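Local coordinates for Exo-beta-1,4-mannosidase (Rhizomucor miehei, PDB 4LYP), which probably removes terminal beta-1,4-linked mannose residues from mannan-derived chains by hydrolysis and can also transfer the sugar to other acceptors, as a family 5 glycoside hydrolase, at residues 107-112 with 172-177; 152-157 with 182-187. All blocks are in the same frame, centred on the assembly; numbering follows the deposited sequence.

Overall arrangement
Both contacts lie on the same side of the TIM barrel, where the loops after strands 95-99 and 144-148 meet the chain around helix 181-193; the centres of contact 1 and contact 2 are about 9 Å apart. Contact 2 is the inner one, holding Trp153, whose side chain comes within about 3 Å of a bound guanidine in the pocket also formed by Glu238, Trp293, Asn296 and Glu416. Contact 1 is farther out, with the Tyr110 side chain about 12 Å from a bound guanidine. The two are joined directly: Met112 N lies 2.9 Å from Trp155 O, probably as a hydrogen bond, and Pro173 packs on Phe187, its CD 3.4 Å from Phe187 CD2.

Contact 1: 107-112 with 172-177; sequences DQPYRM and IPYPVG
Tyr174 reaches across to 107-112 with its ring edge-on to Gln108 and one face turned to Tyr110. At the far end of the ring, Tyr174 OH donates a hydrogen bond to Gln108 OE1 at 2.7 Å, arriving in the carbonyl plane on a lone pair with a C=O...donor angle of 130°. The bend at chi2 of Gln108 (-64°) turns its amide back toward the hydroxyl, while its NE2 is held by Asp107 OD1 at 3.0 Å, a second bond that fixes the amide rotation. Arg111 NH1 adds a weak, strongly bent hydrogen bond to Tyr174 OH at 2.9 Å, its guanidinium nearly perpendicular to the phenol ring. The stronger ties of this arginine lie elsewhere, to the carbonyl of Glu103 and the side chain of Gln161.

These segments belong to two loops of the TIM barrel, one following strand 95-99 and the other running between helices 158-167 and 181-193. Nearer the 172-177 backbone, the two tyrosines form an offset edge-to-face pair, planes at 74°, with Tyr110 CD2 3.7 Å from Tyr174 CG. The opposite face of the Tyr174 ring carries the carbonyl oxygen of Ile172. Pro109 CG touches Tyr174 CE2 at 3.8 Å, and beyond the tyrosine pair Tyr110 OH rests against Val176 CG2 at 3.6 Å.

Contact 2: 152-157 with 182-187; sequences FWQWSG and DEFTQF
Phe184 and Trp153 meet rim to rim where helix 181-193 packs against the loop that follows strand 144-148 of the TIM barrel. Phe184 leaves the helix with its CB bond directed at the loop, and CG stands opposite the backbone N (chi1 174°), which extends the ring away from the helix axis. Its CD2 is the first ring atom to arrive, 3.8 Å from Trp153 CZ3. One atom farther out, CE2 approaches Trp153 CE3 to 3.7 Å and also lies 3.9 Å from the carbonyl oxygen of Phe152. At the tip, CZ comes to 4.1 Å from Gln154 CB. Gln154 OE1 sits loosely over one face of the ring, while its NE2 is hydrogen-bonded to Tyr181 OH. The planes of Phe184 and the six-membered ring of Trp153 are inclined by only 25°, yet neither ring covers the other.

One face of the indole is instead covered from within the loop by Phe152, whose CD2 lies over its centre. Trp153 lines the guanidine-binding pocket, and its NE1 is hydrogen-bonded to Glu238, so its inner end is tied to the pocket while its outer end rests on the helix. Thr185 completes the seam: its OG1, hydrogen-bonded to the carbonyl of Tyr181, lies 3.7 Å from Trp153 CH2, and its CG2 lies 3.8 Å from Phe152 CZ. That same CZ points edge-on at Thr185 O, 3.6 Å away.

Contact 1: 107-112 with 172-177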
# COMPACT_ATOMS: atom_id res chain seq x y z
N ASP A 107 -18.99 -11.15 8.28
CA ASP A 107 -20.16 -10.39 8.68
C ASP A 107 -19.75 -9.05 9.28
O ASP A 107 -20.58 -8.43 10.02
CB ASP A 107 -21.02 -11.21 9.69
CG ASP A 107 -20.32 -11.44 10.98
OD1 ASP A 107 -19.09 -11.24 11.14
OD2 ASP A 107 -20.99 -11.93 11.95
N GLN A 108 -18.54 -8.58 9.06
CA GLN A 108 -18.06 -7.34 9.69
C GLN A 108 -18.18 -6.16 8.71
O GLN A 108 -17.88 -6.27 7.54
CB GLN A 108 -16.62 -7.47 10.13
CG GLN A 108 -16.46 -8.57 11.23
CD GLN A 108 -17.22 -8.18 12.49
OE1 GLN A 108 -16.93 -7.13 13.08
NE2 GLN A 108 -18.17 -9.01 12.88
N PRO A 109 -18.58 -5.00 9.22
CA PRO A 109 -18.58 -3.77 8.40
C PRO A 109 -17.18 -3.30 8.17
O PRO A 109 -16.21 -3.68 8.85
CB PRO A 109 -19.38 -2.80 9.28
CG PRO A 109 -19.02 -3.24 10.72
CD PRO A 109 -18.94 -4.74 10.64
N TYR A 110 -17.02 -2.41 7.19
CA TYR A 110 -15.82 -1.61 6.97
C TYR A 110 -14.65 -2.42 6.42
O TYR A 110 -13.50 -1.92 6.47
CB TYR A 110 -15.37 -0.82 8.22
CG TYR A 110 -16.51 -0.12 8.93
CD1 TYR A 110 -17.36 0.76 8.27
CD2 TYR A 110 -16.77 -0.46 10.24
CE1 TYR A 110 -18.46 1.33 8.93
CE2 TYR A 110 -17.85 0.10 10.95
CZ TYR A 110 -18.69 0.94 10.29
OH TYR A 110 -19.78 1.49 10.93
N ARG A 111 -14.85 -3.62 5.86
CA ARG A 111 -13.72 -4.41 5.43
C ARG A 111 -13.99 -5.16 4.13
O ARG A 111 -15.13 -5.45 3.70
CB ARG A 111 -13.20 -5.43 6.48
CG ARG A 111 -14.23 -6.54 6.85
CD ARG A 111 -13.65 -7.55 7.80
NE ARG A 111 -13.42 -6.98 9.10
CZ ARG A 111 -13.06 -7.71 10.18
NH1 ARG A 111 -13.02 -7.13 11.35
NH2 ARG A 111 -12.71 -8.98 9.99
N MET A 112 -12.90 -5.58 3.48
CA MET A 112 -12.94 -6.35 2.26
C MET A 112 -13.71 -7.63 2.47
O MET A 112 -13.50 -8.35 3.44
CB MET A 112 -11.51 -6.73 1.92
CG MET A 112 -10.64 -5.49 1.55
SD MET A 112 -8.84 -5.68 1.85
CE MET A 112 -8.34 -6.90 0.64
N ILE A 172 -15.36 -5.29 17.90
CA ILE A 172 -14.17 -4.40 17.73
C ILE A 172 -14.69 -2.95 17.80
O ILE A 172 -15.67 -2.64 17.13
CB ILE A 172 -13.53 -4.72 16.39
CG1 ILE A 172 -12.98 -6.14 16.37
CG2 ILE A 172 -12.45 -3.71 16.02
CD1 ILE A 172 -12.45 -6.53 15.00
N PRO A 173 -13.98 -2.06 18.50
CA PRO A 173 -14.46 -0.66 18.60
C PRO A 173 -14.01 0.09 17.33
O PRO A 173 -13.07 0.93 17.35
CB PRO A 173 -13.72 -0.18 19.86
CG PRO A 173 -12.41 -0.97 19.86
CD PRO A 173 -12.86 -2.35 19.43
N TYR A 174 -14.74 -0.13 16.23
CA TYR A 174 -14.41 0.57 15.00
C TYR A 174 -14.57 2.07 15.25
O TYR A 174 -15.46 2.53 15.98
CB TYR A 174 -15.39 0.13 13.87
CG TYR A 174 -15.30 -1.33 13.52
CD1 TYR A 174 -14.04 -1.88 13.11
CD2 TYR A 174 -16.38 -2.20 13.65
CE1 TYR A 174 -13.94 -3.22 12.79
CE2 TYR A 174 -16.32 -3.54 13.36
CZ TYR A 174 -15.07 -4.05 12.92
OH TYR A 174 -14.92 -5.37 12.60
N PRO A 175 -13.70 2.87 14.61
CA PRO A 175 -13.65 4.37 14.96
C PRO A 175 -14.70 5.14 14.15
O PRO A 175 -14.43 5.89 13.24
CB PRO A 175 -12.20 4.73 14.60
CG PRO A 175 -11.88 3.80 13.49
CD PRO A 175 -12.53 2.47 13.84
N VAL A 176 -15.94 4.89 14.48
CA VAL A 176 -17.12 5.54 13.91
C VAL A 176 -18.02 5.96 15.10
O VAL A 176 -17.80 5.60 16.25
CB VAL A 176 -17.93 4.60 12.97
CG1 VAL A 176 -17.06 4.21 11.80
CG2 VAL A 176 -18.48 3.37 13.71
N GLY A 177 -18.98 6.83 14.80
CA GLY A 177 -19.80 7.49 15.81
C GLY A 177 -18.96 8.22 16.85
O GLY A 177 -18.10 9.06 16.49

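Contact 2: 152-157 with 182-187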
# COMPACT_ATOMS: atom_id res chain seq x y z
N PHE A 152 -2.54 -2.59 10.15
CA PHE A 152 -2.97 -2.08 11.45
C PHE A 152 -4.48 -1.83 11.40
O PHE A 152 -5.16 -2.03 12.44
CB PHE A 152 -2.19 -0.83 11.81
CG PHE A 152 -2.50 -0.39 13.21
CD1 PHE A 152 -1.83 -0.98 14.29
CD2 PHE A 152 -3.53 0.53 13.48
CE1 PHE A 152 -2.14 -0.64 15.59
CE2 PHE A 152 -3.85 0.88 14.81
CZ PHE A 152 -3.13 0.26 15.86
N TRP A 153 -4.96 -1.25 10.30
CA TRP A 153 -6.30 -0.73 10.23
C TRP A 153 -7.33 -1.78 9.91
O TRP A 153 -7.06 -2.96 9.59
CB TRP A 153 -6.35 0.46 9.25
CG TRP A 153 -5.39 1.52 9.65
CD1 TRP A 153 -4.23 1.87 9.00
CD2 TRP A 153 -5.44 2.36 10.82
NE1 TRP A 153 -3.54 2.85 9.71
CE2 TRP A 153 -4.28 3.16 10.83
CE3 TRP A 153 -6.36 2.47 11.90
CZ2 TRP A 153 -4.00 4.07 11.85
CZ3 TRP A 153 -6.05 3.35 12.93
CH2 TRP A 153 -4.89 4.15 12.91
N GLN A 154 -8.60 -1.33 9.95
CA GLN A 154 -9.75 -2.25 10.00
C GLN A 154 -10.27 -2.68 8.66
O GLN A 154 -11.13 -3.58 8.59
CB GLN A 154 -10.89 -1.60 10.81
CG GLN A 154 -11.61 -0.39 10.16
CD GLN A 154 -10.92 0.96 10.37
OE1 GLN A 154 -9.69 1.08 10.49
NE2 GLN A 154 -11.75 2.02 10.38
N TRP A 155 -9.78 -2.12 7.55
CA TRP A 155 -10.39 -2.34 6.22
C TRP A 155 -10.06 -3.63 5.60
O TRP A 155 -10.66 -4.03 4.60
CB TRP A 155 -10.14 -1.15 5.34
CG TRP A 155 -8.70 -0.74 5.14
CD1 TRP A 155 -8.01 0.29 5.79
CD2 TRP A 155 -7.78 -1.29 4.11
NE1 TRP A 155 -6.76 0.40 5.26
CE2 TRP A 155 -6.58 -0.52 4.23
CE3 TRP A 155 -7.84 -2.31 3.18
CZ2 TRP A 155 -5.47 -0.74 3.41
CZ3 TRP A 155 -6.76 -2.51 2.37
CH2 TRP A 155 -5.56 -1.73 2.48
N SER A 156 -9.13 -4.39 6.21
CA SER A 156 -8.87 -5.77 5.83
C SER A 156 -9.01 -6.68 7.07
O SER A 156 -8.41 -7.77 7.11
CB SER A 156 -7.49 -5.90 5.17
OG SER A 156 -6.49 -5.47 6.09
N GLY A 157 -9.75 -6.23 8.09
CA GLY A 157 -9.77 -6.94 9.38
C GLY A 157 -8.57 -6.46 10.20
O GLY A 157 -8.72 -5.58 11.06
N ASP A 182 -8.15 7.05 18.49
CA ASP A 182 -7.28 6.71 19.65
C ASP A 182 -7.73 5.41 20.40
O ASP A 182 -6.91 4.53 20.75
CB ASP A 182 -7.13 7.96 20.63
N GLU A 183 -9.05 5.31 20.61
CA GLU A 183 -9.72 4.16 21.26
C GLU A 183 -9.46 2.88 20.38
O GLU A 183 -9.00 1.82 20.87
CB GLU A 183 -11.23 4.30 21.48
CG GLU A 183 -11.76 3.03 22.18
CD GLU A 183 -13.22 3.08 22.59
OE1 GLU A 183 -13.85 4.18 22.59
OE2 GLU A 183 -13.78 2.00 22.93
N PHE A 184 -9.72 2.98 19.06
CA PHE A 184 -9.44 1.87 18.17
C PHE A 184 -7.95 1.52 18.22
O PHE A 184 -7.58 0.33 18.25
CB PHE A 184 -9.88 2.19 16.74
CG PHE A 184 -9.48 1.12 15.77
CD1 PHE A 184 -10.29 -0.02 15.67
CD2 PHE A 184 -8.31 1.17 15.09
CE1 PHE A 184 -9.89 -1.08 14.86
CE2 PHE A 184 -7.90 0.12 14.25
CZ PHE A 184 -8.66 -0.99 14.18
N THR A 185 -7.05 2.53 18.13
CA THR A 185 -5.63 2.30 18.11
C THR A 185 -5.17 1.56 19.34
O THR A 185 -4.40 0.66 19.23
CB THR A 185 -4.81 3.61 17.91
OG1 THR A 185 -5.13 4.18 16.64
CG2 THR A 185 -3.31 3.40 17.98
N GLN A 186 -5.64 1.93 20.52
CA GLN A 186 -5.21 1.21 21.76
C GLN A 186 -5.68 -0.22 21.72
O GLN A 186 -4.97 -1.15 22.16
CB GLN A 186 -5.82 1.92 23.01
CG GLN A 186 -5.14 3.22 23.35
CD GLN A 186 -5.30 3.68 24.77
OE1 GLN A 186 -5.41 4.86 24.99
NE2 GLN A 186 -5.24 2.76 25.76
N PHE A 187 -6.86 -0.48 21.12
CA PHE A 187 -7.43 -1.82 21.03
C PHE A 187 -6.51 -2.66 20.11
O PHE A 187 -6.06 -3.76 20.49
CB PHE A 187 -8.83 -1.78 20.45
CG PHE A 187 -9.45 -3.13 20.31
CD1 PHE A 187 -9.28 -3.84 19.12
CD2 PHE A 187 -10.35 -3.61 21.28
CE1 PHE A 187 -9.84 -5.13 18.94
CE2 PHE A 187 -11.02 -4.81 21.06
CZ PHE A 187 -10.73 -5.61 19.91